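Local coordinates for regulatory protein SWI6 (Saccharomyces cerevisiae, PDB 1SW6) that serves as a subunit of the MBF and SBF transcription complexes that drive cell-cycle-dependent gene expression, represented here by its ankyrin-repeat domain, at residues F30-L34 against V151-R157. Numbering follows the deposited sequence.
Sequences FTHDL and VKHGSNR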
# COMPACT_ATOMS: atom_id res chain seq x y z
N PHE A 30 24.28 15.51 -1.59
CA PHE A 30 23.55 16.48 -0.77
C PHE A 30 23.84 16.17 0.70
O PHE A 30 24.02 15.00 1.07
CB PHE A 30 22.05 16.39 -1.04
CG PHE A 30 21.67 16.48 -2.49
CD1 PHE A 30 21.81 15.38 -3.33
CD2 PHE A 30 21.21 17.68 -3.03
CE1 PHE A 30 21.49 15.47 -4.68
CE2 PHE A 30 20.89 17.79 -4.38
CZ PHE A 30 21.03 16.68 -5.21
N THR A 31 23.90 17.20 1.54
CA THR A 31 24.20 16.97 2.96
C THR A 31 23.22 17.58 3.96
O THR A 31 23.42 17.46 5.17
CB THR A 31 25.62 17.47 3.32
OG1 THR A 31 25.81 18.80 2.81
CG2 THR A 31 26.68 16.54 2.75
N HIS A 32 22.17 18.23 3.46
CA HIS A 32 21.19 18.85 4.34
C HIS A 32 20.71 17.90 5.45
O HIS A 32 20.36 18.34 6.54
CB HIS A 32 19.98 19.31 3.54
CG HIS A 32 19.25 18.20 2.85
ND1 HIS A 32 19.57 17.78 1.58
CD2 HIS A 32 18.26 17.38 3.28
CE1 HIS A 32 18.80 16.75 1.25
NE2 HIS A 32 18.00 16.49 2.27
N ASP A 33 20.70 16.60 5.16
CA ASP A 33 20.24 15.60 6.13
C ASP A 33 21.38 14.82 6.77
O ASP A 33 21.14 13.95 7.60
CB ASP A 33 19.27 14.63 5.45
CG ASP A 33 19.81 14.07 4.14
OD1 ASP A 33 19.09 13.29 3.49
OD2 ASP A 33 20.94 14.42 3.75
N LEU A 34 22.60 15.14 6.37
CA LEU A 34 23.78 14.44 6.89
C LEU A 34 24.65 15.35 7.73
O LEU A 34 25.79 15.65 7.37
CB LEU A 34 24.60 13.89 5.73
CG LEU A 34 23.88 13.04 4.69
CD1 LEU A 34 24.89 12.57 3.64
CD2 LEU A 34 23.22 11.85 5.36
N VAL A 151 14.82 15.28 -2.96
CA VAL A 151 16.06 15.27 -2.21
C VAL A 151 16.71 16.65 -2.35
O VAL A 151 17.02 17.30 -1.36
CB VAL A 151 17.03 14.19 -2.74
CG1 VAL A 151 18.40 14.36 -2.11
CG2 VAL A 151 16.47 12.81 -2.43
N LYS A 152 16.89 17.09 -3.59
CA LYS A 152 17.49 18.39 -3.85
C LYS A 152 16.77 19.51 -3.10
O LYS A 152 17.38 20.54 -2.80
CB LYS A 152 17.46 18.68 -5.35
CG LYS A 152 17.74 20.13 -5.69
CD LYS A 152 17.82 20.36 -7.19
CE LYS A 152 18.23 21.79 -7.50
NZ LYS A 152 18.56 21.97 -8.94
N HIS A 153 15.49 19.33 -2.82
CA HIS A 153 14.73 20.37 -2.14
C HIS A 153 14.59 20.23 -0.63
O HIS A 153 13.75 20.90 -0.02
CB HIS A 153 13.36 20.51 -2.79
CG HIS A 153 13.40 21.25 -4.09
ND1 HIS A 153 13.19 22.61 -4.17
CD2 HIS A 153 13.73 20.85 -5.34
CE1 HIS A 153 13.37 23.01 -5.42
NE2 HIS A 153 13.70 21.96 -6.15
N GLY A 154 15.40 19.36 -0.02
CA GLY A 154 15.36 19.23 1.43
C GLY A 154 14.82 17.97 2.07
O GLY A 154 14.99 17.78 3.27
N SER A 155 14.17 17.10 1.30
CA SER A 155 13.64 15.88 1.88
C SER A 155 14.75 15.11 2.59
O SER A 155 15.78 14.79 1.99
CB SER A 155 13.00 15.01 0.80
OG SER A 155 11.84 15.62 0.28
N ASN A 156 14.52 14.81 3.87
CA ASN A 156 15.48 14.07 4.68
C ASN A 156 15.34 12.59 4.32
O ASN A 156 14.27 12.00 4.46
CB ASN A 156 15.16 14.28 6.16
CG ASN A 156 16.22 13.69 7.07
OD1 ASN A 156 16.66 12.56 6.89
ND2 ASN A 156 16.61 14.46 8.09
N ARG A 157 16.44 12.00 3.86
CA ARG A 157 16.43 10.61 3.45
C ARG A 157 16.59 9.62 4.59
O ARG A 157 16.44 8.42 4.40
CB ARG A 157 17.54 10.40 2.42
CG ARG A 157 17.42 11.32 1.22
CD ARG A 157 18.72 11.41 0.45
NE ARG A 157 19.78 12.03 1.24
CZ ARG A 157 20.98 12.35 0.76
NH1 ARG A 157 21.27 12.09 -0.51
NH2 ARG A 157 21.88 12.92 1.55
O HOH W 1 24.20 12.62 -1.13
O HOH W 2 18.73 14.62 9.99
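Asp-33 OD1 takes two bonds from one residue of the first ankyrin repeat: Arg-157 NE reaches its syn lone pair at 2.7 Å, and the backbone N of Arg-157 meets the anti lone pair at 3.0 Å. Arg-157 NH2 adds a 2.8 Å bond to Asp-33 OD2, making a side-on, two-nitrogen salt bridge with the carboxylate and guanidinium planes only 16° apart. Aspartate suits this spot, within a type I beta turn from Thr-31 to Leu-34, because its two oxygens meet NE and NH2 side-on while OD1 still accepts the backbone N. The bend at chi3 (-65°) brings the long arginine round to that carboxylate, and NH2 also donates to Phe-30 O, from above the carbonyl plane. NH1 is occupied too, by Tyr-189 O of helix 183-190 and by a water that the N of Phe-30 shares. A leucine in place of Arg-157 would probably leave the buried carboxylate of Asp-33 without its countercharge and Phe-30 O without this donor.

Segment 151-157 begins at the end of helix 144-152, which closes in a Schellman motif whose C-prime residue, Gly-154, has a positive phi that disfavours a side chain. Its bare CA instead lies over one face of the His-32 imidazole, a CH-pi contact, while Asp-33 OD2 sits over the opposite face. Phe-30 covers the helix end itself: CG1 of Val-151 packs over one face of the ring, 4.1 Å from its centroid, and ring atom CE2 lies 3.7 Å from Lys-152 CB, using the aliphatic root of that lysine. At the edge of the imidazole, His-32 NE2 donates to Ser-155 O at 2.8 Å, with an N-H...O angle of 162°; the oxygen lies near the ring plane, although the N-H comes from above the carbonyl plane.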